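Local atomic coordinates of periplasmic solute binding protein (Pectobacterium atrosepticum, PDB entry 4RY1), a protein that probably binds a sugar in the periplasm and hands it to an ABC-type transporter, as solute-binding proteins of family 1 do. Residues A3-S8 / S296-E301; R48-I53 / L69-R74; P59-I64 / S288-S293; Y80-Q85 / G106-L111; K86-L91 / E301-M306. All blocks are in the same frame, centred on the assembly; numbering follows the deposited sequence. Where two conformers were deposited one is given.

Contact 1: A3-S8 / S296-E301; sequences AEIRIS and SKHPKE
His-298 sets its side chain against the backbone of strand 3-8 between Ala-3 and Ile-5, and its atoms meet the strand in turn. CB comes first, resting 3.8 Å from the CG2 branch of Ile-5. CG then stands anti to the carbonyl carbon (chi1 -58°), beside the residue's own backbone N. Of the ring atoms, CD2 lies 3.4 Å from Glu-4 O, a close approach that the weakly polar C-H of an imidazole tolerates well. At the far end CE1 lies 3.9 Å from Ala-3 CB. That methyl sits over one ring face, 4.2 Å from the centroid and 24° off the normal, displaced toward the rim, which makes a CH-pi contact. The opposite face carries Lys-297 CB, so the ring is held between a methyl and a methylene. Alanine suits its place because its short side chain lets the strand come close enough for CB itself to rest on the imidazole face.

Ile-5 uses its other branch as well: CD1 reaches 3.8 Å from Glu-301 O, against the backbone of the first helical turn, while the carboxylate of Glu-301 leads away from the strand. Ser-296 fixes the approach to this turn, its OG accepting from His-298 N at 3.1 Å (159°), and the same hydroxyl also bonds Asp-60. Proline follows naturally at position 299, since a first helical residue needs no N-H for the helix. The arrangement is an ST turn leading through the N-cap residue His-298 into helix 299-310, which packs on the N-terminal strand of an alpha/beta lobe characteristic of periplasmic binding proteins.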
# COMPACT_ATOMS: atom_id res chain seq x y z
N ALA A 3 17.30 29.59 -8.62
CA ALA A 3 17.63 28.17 -8.89
C ALA A 3 16.34 27.37 -9.05
O ALA A 3 15.40 27.59 -8.33
CB ALA A 3 18.45 27.58 -7.78
N GLU A 4 16.33 26.40 -9.96
CA GLU A 4 15.10 25.69 -10.33
C GLU A 4 15.18 24.18 -10.02
O GLU A 4 16.12 23.49 -10.44
CB GLU A 4 14.75 25.92 -11.81
CG GLU A 4 13.44 25.29 -12.27
CD GLU A 4 13.17 25.54 -13.74
OE1 GLU A 4 12.88 24.58 -14.48
OE2 GLU A 4 13.25 26.71 -14.16
N ILE A 5 14.16 23.70 -9.30
CA ILE A 5 13.99 22.28 -9.02
C ILE A 5 12.61 21.80 -9.45
O ILE A 5 11.60 22.51 -9.35
CB ILE A 5 14.29 21.90 -7.56
CG1 ILE A 5 13.35 22.59 -6.60
CG2 ILE A 5 15.73 22.26 -7.20
CD1 ILE A 5 13.47 22.07 -5.18
N ARG A 6 12.58 20.57 -9.93
CA ARG A 6 11.36 19.93 -10.41
C ARG A 6 10.96 18.84 -9.42
O ARG A 6 11.83 18.18 -8.84
CB ARG A 6 11.63 19.26 -11.75
CG ARG A 6 11.93 20.23 -12.87
CD ARG A 6 12.60 19.51 -14.03
NE ARG A 6 11.78 18.40 -14.47
CZ ARG A 6 12.25 17.29 -15.03
NH1 ARG A 6 13.55 17.13 -15.24
NH2 ARG A 6 11.40 16.32 -15.34
N ILE A 7 9.67 18.71 -9.18
CA ILE A 7 9.12 17.68 -8.26
C ILE A 7 7.92 16.98 -8.90
O ILE A 7 7.02 17.65 -9.40
CB ILE A 7 8.76 18.25 -6.85
CG1 ILE A 7 8.15 17.17 -5.97
CG2 ILE A 7 7.85 19.45 -6.96
CD1 ILE A 7 8.05 17.56 -4.50
N SER A 8 7.96 15.66 -8.91
CA SER A 8 6.84 14.85 -9.36
C SER A 8 6.17 14.05 -8.27
O SER A 8 6.81 13.58 -7.31
CB SER A 8 7.24 13.91 -10.50
OG SER A 8 8.14 12.87 -10.10
N SER A 296 20.91 15.31 -9.97
CA SER A 296 20.38 16.67 -9.75
C SER A 296 21.52 17.67 -9.60
O SER A 296 22.50 17.39 -8.92
CB SER A 296 19.57 16.72 -8.46
OG SER A 296 19.07 18.03 -8.17
N LYS A 297 21.33 18.87 -10.17
CA LYS A 297 22.29 19.98 -10.02
C LYS A 297 22.11 20.71 -8.69
O LYS A 297 22.93 21.55 -8.32
CB LYS A 297 22.17 21.00 -11.16
CG LYS A 297 22.41 20.45 -12.56
CD LYS A 297 22.13 21.51 -13.61
CE LYS A 297 21.59 20.92 -14.90
NZ LYS A 297 22.61 20.14 -15.64
N HIS A 298 21.01 20.40 -7.99
CA HIS A 298 20.62 21.15 -6.80
C HIS A 298 20.13 20.20 -5.67
O HIS A 298 19.03 20.37 -5.14
CB HIS A 298 19.49 22.14 -7.16
CG HIS A 298 19.85 23.12 -8.23
ND1 HIS A 298 20.76 24.14 -8.03
CD2 HIS A 298 19.41 23.26 -9.50
CE1 HIS A 298 20.88 24.84 -9.14
NE2 HIS A 298 20.07 24.33 -10.05
N PRO A 299 20.94 19.20 -5.29
CA PRO A 299 20.47 18.26 -4.28
C PRO A 299 20.20 18.91 -2.92
O PRO A 299 19.30 18.49 -2.21
CB PRO A 299 21.63 17.26 -4.17
CG PRO A 299 22.83 18.02 -4.65
CD PRO A 299 22.28 18.84 -5.77
N LYS A 300 20.95 19.93 -2.57
CA LYS A 300 20.68 20.63 -1.33
C LYS A 300 19.28 21.26 -1.31
O LYS A 300 18.51 21.09 -0.36
CB LYS A 300 21.74 21.69 -1.12
CG LYS A 300 21.54 22.44 0.16
CD LYS A 300 22.65 23.45 0.34
CE LYS A 300 22.88 23.62 1.81
NZ LYS A 300 21.62 24.15 2.39
N GLU A 301 18.94 22.00 -2.36
CA GLU A 301 17.63 22.65 -2.49
C GLU A 301 16.51 21.61 -2.58
O GLU A 301 15.44 21.80 -1.99
CB GLU A 301 17.62 23.61 -3.70
CG GLU A 301 18.49 24.85 -3.52
CD GLU A 301 19.96 24.69 -3.82
OE1 GLU A 301 20.44 23.60 -4.22
OE2 GLU A 301 20.67 25.70 -3.62

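Contact 2: R48-I53 / L69-R74; sequences RLSTQI and LPQFSR
Phe-72 reaches from helix 69-74 toward helix 48-53, where Ile-53, Ser-50 and Leu-49 receive its ring. Ile-53 covers one face: its CD1 stands 4.0 Å from the ring centroid and 23° off the normal, a CH-pi contact shifted toward the rim, with CE1 the nearest ring carbon. At the ring's edge, near its plane, Ser-50 CA lies 4.0 Å from Phe-72 CE1. The small side chain of serine lets an aromatic ring come this near to the helix backbone. Leu-49 adds CD2, 4.2 Å from Phe-72 CE2, and its chain runs obliquely to the ring.

The neighbouring residue supports the ring from behind. Gln-71 CD sits over the face opposite Ile-53, and the glutamine chain, with CG anti to the backbone N (chi1 171°) and extended beyond it, carries NE2 to within 3.0 Å of Ser-50 OG at the more exposed border. A large aromatic is apt here: the axes of the two segments come no nearer than 12.0 Å, and the long, flat phenylalanine spans that distance.

Further out, the shape of helix 69-74 itself matters. Leu-69 O accepts from both Ser-73 N (2.7 Å) and Arg-74 N (3.0 Å), which arrive from opposite faces of its plane, giving a wider pi-type turn around Phe-72. Leu-46, one turn earlier in helix 45-55, also touches Phe-72 and Gln-71. The two segments run nearly parallel, 10° apart, and strand 61-64 comes between their helices in the chain; Leu-49 rests on Met-62 and Ile-64 of that strand, and Leu-69 on Ile-64.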
# COMPACT_ATOMS: atom_id res chain seq x y z
N ARG A 48 6.31 6.36 -17.03
CA ARG A 48 6.88 7.66 -17.40
C ARG A 48 8.21 7.92 -16.68
O ARG A 48 9.17 8.41 -17.27
CB ARG A 48 5.90 8.82 -17.12
N LEU A 49 8.22 7.65 -15.38
CA LEU A 49 9.41 7.88 -14.57
C LEU A 49 10.56 7.01 -15.05
O LEU A 49 11.69 7.47 -15.14
CB LEU A 49 9.11 7.62 -13.10
CG LEU A 49 10.32 7.81 -12.18
CD1 LEU A 49 10.83 9.24 -12.25
CD2 LEU A 49 9.99 7.40 -10.75
N SER A 50 10.26 5.75 -15.33
CA SER A 50 11.30 4.81 -15.79
C SER A 50 11.94 5.30 -17.09
O SER A 50 13.15 5.28 -17.26
CB SER A 50 10.72 3.41 -15.95
OG SER A 50 11.74 2.47 -16.21
N THR A 51 11.10 5.78 -17.99
CA THR A 51 11.57 6.34 -19.25
C THR A 51 12.42 7.61 -19.02
O THR A 51 13.49 7.78 -19.60
CB THR A 51 10.41 6.60 -20.21
OG1 THR A 51 9.78 5.35 -20.50
CG2 THR A 51 10.91 7.27 -21.51
N GLN A 52 11.96 8.49 -18.13
CA GLN A 52 12.76 9.67 -17.79
C GLN A 52 14.13 9.30 -17.25
O GLN A 52 15.15 9.88 -17.65
CB GLN A 52 12.04 10.49 -16.70
CG GLN A 52 10.85 11.30 -17.19
CD GLN A 52 10.14 12.02 -16.05
OE1 GLN A 52 10.07 11.50 -14.94
NE2 GLN A 52 9.60 13.20 -16.33
N ILE A 53 14.15 8.40 -16.28
CA ILE A 53 15.41 8.01 -15.65
C ILE A 53 16.37 7.45 -16.72
O ILE A 53 17.56 7.76 -16.72
CB ILE A 53 15.17 7.04 -14.49
CG1 ILE A 53 14.52 7.82 -13.34
CG2 ILE A 53 16.47 6.36 -14.05
CD1 ILE A 53 14.05 6.97 -12.17
N LEU A 69 12.25 0.26 -5.43
CA LEU A 69 13.68 0.33 -5.16
C LEU A 69 14.49 -0.82 -5.78
O LEU A 69 15.62 -0.60 -6.22
CB LEU A 69 13.98 0.49 -3.67
CG LEU A 69 13.60 1.83 -3.06
CD1 LEU A 69 13.96 1.85 -1.59
CD2 LEU A 69 14.27 2.99 -3.78
N PRO A 70 13.93 -2.05 -5.86
CA PRO A 70 14.73 -3.07 -6.61
C PRO A 70 15.04 -2.68 -8.06
O PRO A 70 16.19 -2.76 -8.49
CB PRO A 70 13.88 -4.33 -6.49
CG PRO A 70 13.19 -4.12 -5.17
CD PRO A 70 12.79 -2.67 -5.16
N GLN A 71 14.04 -2.18 -8.76
CA GLN A 71 14.22 -1.75 -10.16
C GLN A 71 15.23 -0.63 -10.28
O GLN A 71 16.14 -0.67 -11.11
CB GLN A 71 12.88 -1.31 -10.76
CG GLN A 71 13.05 -0.67 -12.14
CD GLN A 71 11.74 -0.28 -12.83
OE1 GLN A 71 10.62 -0.59 -12.35
NE2 GLN A 71 11.88 0.40 -13.98
N PHE A 72 15.05 0.41 -9.48
CA PHE A 72 15.83 1.64 -9.66
C PHE A 72 17.17 1.67 -8.92
O PHE A 72 18.08 2.44 -9.30
CB PHE A 72 14.98 2.86 -9.27
CG PHE A 72 13.84 3.12 -10.22
CD1 PHE A 72 14.05 3.20 -11.59
CD2 PHE A 72 12.54 3.26 -9.74
CE1 PHE A 72 13.00 3.43 -12.46
CE2 PHE A 72 11.48 3.51 -10.60
CZ PHE A 72 11.72 3.59 -11.97
N SER A 73 17.26 0.92 -7.82
CA SER A 73 18.42 1.00 -6.92
C SER A 73 19.20 -0.30 -6.74
O SER A 73 20.41 -0.30 -6.83
CB SER A 73 17.99 1.54 -5.55
OG SER A 73 17.39 2.82 -5.67
N ARG A 74 18.53 -1.41 -6.45
CA ARG A 74 19.26 -2.68 -6.32
C ARG A 74 19.84 -3.10 -7.66
O ARG A 74 20.99 -3.53 -7.75
CB ARG A 74 18.35 -3.78 -5.81
CG ARG A 74 17.76 -3.52 -4.45
CD ARG A 74 17.16 -4.79 -3.89
NE ARG A 74 16.38 -4.54 -2.69
CZ ARG A 74 15.96 -5.48 -1.85
NH1 ARG A 74 16.27 -6.76 -2.06
NH2 ARG A 74 15.22 -5.15 -0.79

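Contact 3: P59-I64 / S288-S293; sequences PDVMRI and SLFAIS
Ile-64 pushes its CG1-CD1 arm into the shallow place over Ala-291, across from Leu-289. CD1 lies 3.9 Å from Ala-291 CB, and CG1 is 3.7 Å from Leu-289 CB; alanine's lone methyl leaves room for the longer isoleucine branch. On the same face, Met-62 bends at chi3 (-83°) and sets CE 3.5 Å from Ser-293 N, folding its flexible end over the backbone.

The other face bears Val-61, Arg-63, Phe-290 and Ile-292. Val-61 CG1 meets Phe-290 CD1 at 3.7 Å, while the ring turns its edge to the backbone at Met-62 and Arg-63. Arg-63, extended from CG to NE, lays a guanidinium face over Ser-288 CB, and its NE makes a weak hydrogen bond to Ser-288 OG (3.0 Å); its charged end also makes a cation-pi contact with Trp-10.

Beneath these shapes the strands are antiparallel. Met-62 and Ala-291 form a hydrogen-bonded pair (Met-62 N to Ala-291 O 2.8 Å, Ala-291 N to Met-62 O 2.9 Å), as do Ile-64 and Leu-289. Strand 61-64 lies between strands 3-10 and 284-292 of the sheet, with helix 299-310 packed on the Val-61 and Phe-290 face and helix 45-55 on that of Met-62 and Ile-64.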
# COMPACT_ATOMS: atom_id res chain seq x y z
N PRO A 59 12.76 14.33 -12.68
CA PRO A 59 12.78 15.48 -11.80
C PRO A 59 13.76 15.36 -10.66
O PRO A 59 14.21 14.28 -10.30
CB PRO A 59 11.36 15.55 -11.26
CG PRO A 59 10.59 14.44 -11.83
CD PRO A 59 11.52 13.55 -12.57
N ASP A 60 14.07 16.51 -10.07
CA ASP A 60 15.01 16.56 -8.93
C ASP A 60 14.51 15.79 -7.72
O ASP A 60 15.28 15.17 -7.01
CB ASP A 60 15.29 18.01 -8.54
CG ASP A 60 15.87 18.81 -9.69
OD1 ASP A 60 15.09 19.33 -10.51
OD2 ASP A 60 17.11 18.84 -9.80
N VAL A 61 13.21 15.94 -7.46
CA VAL A 61 12.51 15.24 -6.37
C VAL A 61 11.40 14.40 -6.97
O VAL A 61 10.56 14.91 -7.73
CB VAL A 61 11.94 16.19 -5.31
CG1 VAL A 61 11.18 15.43 -4.21
CG2 VAL A 61 13.05 16.98 -4.68
N MET A 62 11.39 13.12 -6.61
CA MET A 62 10.36 12.19 -7.11
C MET A 62 9.65 11.52 -5.96
O MET A 62 10.29 10.97 -5.06
CB MET A 62 11.02 11.08 -7.93
CG MET A 62 11.76 11.55 -9.18
SD MET A 62 13.12 10.42 -9.76
CE MET A 62 14.39 11.04 -8.62
N ARG A 63 8.33 11.46 -6.02
CA ARG A 63 7.60 10.48 -5.21
C ARG A 63 7.82 9.10 -5.86
O ARG A 63 7.69 8.96 -7.07
CB ARG A 63 6.12 10.77 -5.12
CG ARG A 63 5.37 9.95 -4.08
CD ARG A 63 3.87 10.06 -4.27
NE ARG A 63 3.11 9.22 -3.35
CZ ARG A 63 2.45 9.65 -2.27
NH1 ARG A 63 2.46 10.93 -1.96
NH2 ARG A 63 1.78 8.76 -1.54
N ILE A 64 8.17 8.11 -5.04
CA ILE A 64 8.35 6.76 -5.51
C ILE A 64 7.72 5.79 -4.52
O ILE A 64 7.58 6.09 -3.34
CB ILE A 64 9.82 6.38 -5.73
CG1 ILE A 64 10.62 6.49 -4.43
CG2 ILE A 64 10.45 7.21 -6.86
CD1 ILE A 64 12.00 5.86 -4.53
N SER A 288 5.08 5.65 0.59
CA SER A 288 5.81 6.26 -0.52
C SER A 288 7.04 6.92 0.08
O SER A 288 7.11 7.12 1.30
CB SER A 288 4.97 7.29 -1.28
OG SER A 288 4.19 6.66 -2.32
N LEU A 289 7.97 7.27 -0.80
CA LEU A 289 9.23 7.91 -0.43
C LEU A 289 9.38 9.13 -1.30
O LEU A 289 8.85 9.15 -2.41
CB LEU A 289 10.46 7.02 -0.73
CG LEU A 289 10.40 5.53 -0.37
CD1 LEU A 289 11.62 4.78 -0.91
CD2 LEU A 289 10.40 5.40 1.11
N PHE A 290 10.14 10.12 -0.83
CA PHE A 290 10.71 11.12 -1.72
C PHE A 290 12.17 10.79 -1.95
O PHE A 290 12.93 10.59 -0.99
CB PHE A 290 10.61 12.54 -1.17
CG PHE A 290 9.25 13.19 -1.33
CD1 PHE A 290 8.63 13.27 -2.57
CD2 PHE A 290 8.63 13.78 -0.24
CE1 PHE A 290 7.38 13.88 -2.71
CE2 PHE A 290 7.41 14.40 -0.39
CZ PHE A 290 6.77 14.44 -1.60
N ALA A 291 12.55 10.74 -3.23
CA ALA A 291 13.93 10.50 -3.67
C ALA A 291 14.43 11.70 -4.45
O ALA A 291 13.66 12.41 -5.08
CB ALA A 291 13.98 9.26 -4.56
N ILE A 292 15.74 11.92 -4.38
CA ILE A 292 16.44 12.95 -5.16
C ILE A 292 17.17 12.30 -6.35
O ILE A 292 17.78 11.25 -6.20
CB ILE A 292 17.43 13.74 -4.28
CG1 ILE A 292 16.69 14.46 -3.16
CG2 ILE A 292 18.26 14.72 -5.11
CD1 ILE A 292 17.58 15.18 -2.16
N SER A 293 17.08 12.95 -7.50
CA SER A 293 17.73 12.48 -8.72
C SER A 293 19.21 12.32 -8.50
O SER A 293 19.84 13.21 -7.93
CB SER A 293 17.53 13.45 -9.87
OG SER A 293 18.39 13.10 -10.95

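Contact 4: Y80-Q85 / G106-L111; sequences YDLNKQ and GKLQGL
Asp-81 and Lys-107 cross at about a right angle, the carboxylate lying over the first carbons of the lysine: Asp-81 OD2 is 3.7 Å from Lys-107 CG. The charged ends stay apart, NZ lying 5.9 Å from OD2, so any attraction is probably long-range. CG of Asp-81 is anti to the backbone N (chi1 -180°), and OD1 is gripped by two backbone N-H groups, Leu-108 N at 3.0 Å and Asn-83 N at 3.1 Å. They come from opposite faces of the carboxylate, each more than 50° out of its plane. A short acidic side chain is well suited to take both.

Leu-82, which is buried, points at the 106-111 segment. Its CB touches Leu-108 CD2 at 3.8 Å, and its CD1 lies 3.5 Å from Gly-110 C and 3.9 Å from Leu-111 CB. Leu-82 N is bonded to Leu-108 O (3.0 Å, 171°). A water joins Tyr-80 O to Gln-109 O, donating to both.

The leucines pack in the interior, while the partly exposed aspartate takes up backbone N-H groups. Its bonds to Leu-108 N and that of Leu-82 N to Leu-108 O tie the loop to the start of strand 107-123; the bond from Asn-83 N closes an Asx turn, here leading into the 3-10 segment 82-84.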
# COMPACT_ATOMS: atom_id res chain seq x y z
N TYR A 80 20.18 9.74 -5.53
CA TYR A 80 21.11 10.49 -4.71
C TYR A 80 21.06 9.98 -3.26
O TYR A 80 19.97 9.82 -2.68
CB TYR A 80 20.77 11.96 -4.79
CG TYR A 80 21.66 12.87 -3.97
CD1 TYR A 80 22.78 13.47 -4.53
CD2 TYR A 80 21.33 13.20 -2.65
CE1 TYR A 80 23.57 14.34 -3.81
CE2 TYR A 80 22.12 14.04 -1.91
CZ TYR A 80 23.24 14.63 -2.50
OH TYR A 80 23.98 15.49 -1.73
N ASP A 81 22.23 9.75 -2.68
CA ASP A 81 22.31 9.22 -1.32
C ASP A 81 21.92 10.28 -0.29
O ASP A 81 22.68 11.21 -0.00
CB ASP A 81 23.73 8.72 -1.06
CG ASP A 81 23.93 8.14 0.31
OD1 ASP A 81 22.97 8.03 1.11
OD2 ASP A 81 25.11 7.81 0.60
N LEU A 82 20.74 10.11 0.29
CA LEU A 82 20.20 11.10 1.23
C LEU A 82 20.99 11.25 2.53
O LEU A 82 20.87 12.27 3.20
CB LEU A 82 18.75 10.81 1.57
CG LEU A 82 17.77 10.82 0.39
CD1 LEU A 82 16.36 10.58 0.92
CD2 LEU A 82 17.78 12.11 -0.40
N ASN A 83 21.84 10.27 2.85
CA ASN A 83 22.75 10.45 3.99
C ASN A 83 23.68 11.65 3.78
O ASN A 83 24.16 12.21 4.75
CB ASN A 83 23.57 9.19 4.30
CG ASN A 83 22.72 7.99 4.71
OD1 ASN A 83 22.97 6.83 4.29
ND2 ASN A 83 21.75 8.24 5.55
N LYS A 84 23.92 12.03 2.52
CA LYS A 84 24.71 13.24 2.21
C LYS A 84 24.03 14.55 2.61
O LYS A 84 24.68 15.59 2.66
CB LYS A 84 25.07 13.28 0.72
CG LYS A 84 25.97 12.16 0.29
CD LYS A 84 26.14 12.26 -1.21
CE LYS A 84 27.09 11.25 -1.80
NZ LYS A 84 27.21 11.63 -3.23
N GLN A 85 22.73 14.49 2.89
CA GLN A 85 21.96 15.66 3.33
C GLN A 85 21.31 15.41 4.68
O GLN A 85 20.23 15.92 4.97
CB GLN A 85 20.92 16.03 2.28
CG GLN A 85 21.53 16.39 0.94
CD GLN A 85 22.36 17.68 0.90
OE1 GLN A 85 23.15 17.87 -0.03
NE2 GLN A 85 22.16 18.56 1.87
N GLY A 106 23.88 0.57 2.24
CA GLY A 106 24.39 1.69 3.04
C GLY A 106 23.99 3.08 2.58
O GLY A 106 24.18 4.03 3.32
N LYS A 107 23.43 3.19 1.36
CA LYS A 107 23.04 4.48 0.79
C LYS A 107 21.53 4.64 0.89
O LYS A 107 20.77 3.76 0.48
CB LYS A 107 23.46 4.55 -0.65
CG LYS A 107 24.97 4.43 -0.81
CD LYS A 107 25.43 4.78 -2.20
CE LYS A 107 26.95 4.72 -2.33
NZ LYS A 107 27.42 3.32 -2.46
N LEU A 108 21.09 5.75 1.47
CA LEU A 108 19.66 5.98 1.69
C LEU A 108 18.99 6.46 0.40
O LEU A 108 19.29 7.54 -0.09
CB LEU A 108 19.45 6.97 2.83
CG LEU A 108 18.00 7.27 3.20
CD1 LEU A 108 17.25 6.01 3.62
CD2 LEU A 108 17.93 8.31 4.30
N GLN A 109 18.11 5.64 -0.15
CA GLN A 109 17.56 5.88 -1.49
C GLN A 109 16.37 6.83 -1.53
O GLN A 109 16.05 7.38 -2.58
CB GLN A 109 17.15 4.54 -2.13
CG GLN A 109 18.29 3.54 -2.27
CD GLN A 109 19.43 4.13 -3.08
OE1 GLN A 109 20.57 4.29 -2.59
NE2 GLN A 109 19.14 4.46 -4.31
N GLY A 110 15.69 6.97 -0.40
CA GLY A 110 14.48 7.76 -0.33
C GLY A 110 14.08 7.98 1.12
O GLY A 110 14.52 7.25 1.99
N LEU A 111 13.28 9.00 1.35
CA LEU A 111 12.85 9.35 2.70
C LEU A 111 11.35 8.97 2.82
O LEU A 111 10.51 9.52 2.11
CB LEU A 111 13.02 10.83 2.95
CG LEU A 111 12.70 11.37 4.33
CD1 LEU A 111 13.39 10.58 5.44
CD2 LEU A 111 13.09 12.85 4.37
O HOH W 1 17.18 9.93 -2.87
O HOH W 2 25.67 6.63 2.89

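Contact 5: K86-L91 / E301-M306; sequences KDILGL and EAAMLM
Ile-88 and Leu-89 of the short helix meet Ala-303 of helix 299-310 through one methyl each. In Ile-88, CG1 is anti to the carbonyl carbon (chi1 -68°), which leaves CG2 anti to the backbone N and facing the longer helix. That single methyl settles against the backbone, 3.6 Å from Met-304 N, and also touches Ala-303 CB and Met-304 CG, each at 3.8 Å. In Leu-89, chi1 (-65°) sets CG beside the backbone N. Beyond it the CD2 branch comes 3.5 Å from Ala-303 O and 3.9 Å from Ala-303 CB.

Ala-303 is therefore touched by two methyls, Ile-88 CG2 and Leu-89 CD2, and its small size lets both come close to the helix backbone. One turn on, Met-306 meets the same leucine methyl. Its CB lies 4.0 Å from Leu-89 CD2, and the bend at chi3 (51°) returns CE to 4.1 Å from that atom. A flexible, unbranched methionine can follow the leucine in this way.

Leu-89 also packs on Leu-82 and Leu-111, and Ala-303 on Ile-292, an apolar layer beside the sheet, while Ile-88 and Met-304 lie nearer the solvent. Just beyond the contact the short helix stops. Gly-90, with the positive phi that glycine adopts readily, is the C' residue of a Schellman motif, in which Leu-91 N bonds Lys-86 O at 3.2 Å and Gly-90 N makes a weak bond to Asp-87 O.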
# COMPACT_ATOMS: atom_id res chain seq x y z
N LYS A 86 22.00 14.63 5.51
CA LYS A 86 21.48 14.27 6.83
C LYS A 86 21.01 15.49 7.64
O LYS A 86 19.95 15.44 8.27
CB LYS A 86 22.52 13.48 7.64
CG LYS A 86 22.14 13.36 9.11
CD LYS A 86 22.75 12.17 9.82
CE LYS A 86 21.70 11.46 10.68
NZ LYS A 86 21.55 10.01 10.36
N ASP A 87 21.80 16.55 7.65
CA ASP A 87 21.47 17.73 8.48
C ASP A 87 20.28 18.53 7.96
O ASP A 87 19.39 18.92 8.73
CB ASP A 87 22.69 18.63 8.65
CG ASP A 87 23.80 17.97 9.45
OD1 ASP A 87 23.49 17.17 10.35
OD2 ASP A 87 24.98 18.25 9.17
N ILE A 88 20.26 18.76 6.66
CA ILE A 88 19.15 19.48 6.02
C ILE A 88 17.85 18.69 6.20
O ILE A 88 16.81 19.26 6.55
CB ILE A 88 19.42 19.75 4.53
CG1 ILE A 88 20.56 20.76 4.35
CG2 ILE A 88 18.15 20.24 3.82
CD1 ILE A 88 20.19 22.19 4.60
N LEU A 89 17.92 17.38 5.99
CA LEU A 89 16.73 16.53 6.12
C LEU A 89 16.32 16.25 7.58
O LEU A 89 15.19 15.86 7.84
CB LEU A 89 16.92 15.20 5.38
CG LEU A 89 17.06 15.32 3.86
CD1 LEU A 89 17.56 14.01 3.27
CD2 LEU A 89 15.74 15.76 3.25
N GLY A 90 17.22 16.44 8.52
CA GLY A 90 16.92 16.08 9.90
C GLY A 90 16.62 14.61 10.05
O GLY A 90 15.63 14.23 10.66
N LEU A 91 17.49 13.77 9.49
CA LEU A 91 17.24 12.32 9.46
C LEU A 91 17.06 11.72 10.87
O LEU A 91 16.34 10.75 11.03
CB LEU A 91 18.33 11.58 8.68
CG LEU A 91 18.35 11.86 7.17
CD1 LEU A 91 19.42 11.02 6.50
CD2 LEU A 91 17.00 11.60 6.51
N GLU A 301 18.94 22.00 -2.36
CA GLU A 301 17.63 22.65 -2.49
C GLU A 301 16.51 21.61 -2.58
O GLU A 301 15.44 21.80 -1.99
CB GLU A 301 17.62 23.61 -3.70
CG GLU A 301 18.49 24.85 -3.52
CD GLU A 301 19.96 24.69 -3.82
OE1 GLU A 301 20.44 23.60 -4.22
OE2 GLU A 301 20.67 25.70 -3.62
N ALA A 302 16.76 20.52 -3.27
CA ALA A 302 15.82 19.40 -3.31
C ALA A 302 15.54 18.88 -1.89
O ALA A 302 14.39 18.70 -1.48
CB ALA A 302 16.36 18.28 -4.20
N ALA A 303 16.61 18.65 -1.13
CA ALA A 303 16.49 18.23 0.26
C ALA A 303 15.77 19.27 1.12
O ALA A 303 14.99 18.91 2.01
CB ALA A 303 17.86 17.94 0.85
N MET A 304 16.05 20.55 0.87
CA MET A 304 15.34 21.62 1.60
C MET A 304 13.82 21.54 1.35
O MET A 304 13.01 21.75 2.26
CB MET A 304 15.87 23.02 1.23
CG MET A 304 17.29 23.31 1.68
SD MET A 304 18.10 24.79 0.93
CE MET A 304 17.05 26.07 1.66
N LEU A 305 13.42 21.28 0.11
CA LEU A 305 12.00 21.15 -0.20
C LEU A 305 11.39 19.95 0.53
O LEU A 305 10.31 20.02 1.13
CB LEU A 305 11.78 21.03 -1.70
CG LEU A 305 10.35 20.80 -2.19
CD1 LEU A 305 9.37 21.85 -1.67
CD2 LEU A 305 10.35 20.66 -3.72
N MET A 306 12.10 18.85 0.52
CA MET A 306 11.65 17.63 1.20
C MET A 306 11.51 17.87 2.71
O MET A 306 10.47 17.53 3.31
CB MET A 306 12.59 16.46 0.94
CG MET A 306 12.52 15.97 -0.50
SD MET A 306 13.90 14.83 -1.03
CE MET A 306 13.86 13.62 0.30

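In the fold
All five contacts lie in the half built around the mixed sheet. Contact 3 joins strands 61-64 and 284-292 of that sheet; the centres of contacts 1 and 4 are about 10 and 11 Å from that of contact 3, and both reach the same sheet. Contacts 1 and 5 both use helix 299-310 and share Glu-301. Contact 2, formed by helices 45-55 and 69-74, does not touch contact 5, its centre being about 22 Å away. Along the chain contact 2 closes before contacts 4 and 5 open, and the segments of contact 3 alternate with those of contacts 2 and 5. Contacts 1, 3 and 5 bring residues 288-306 back to the N-terminal part, assembling this half from distant sequence.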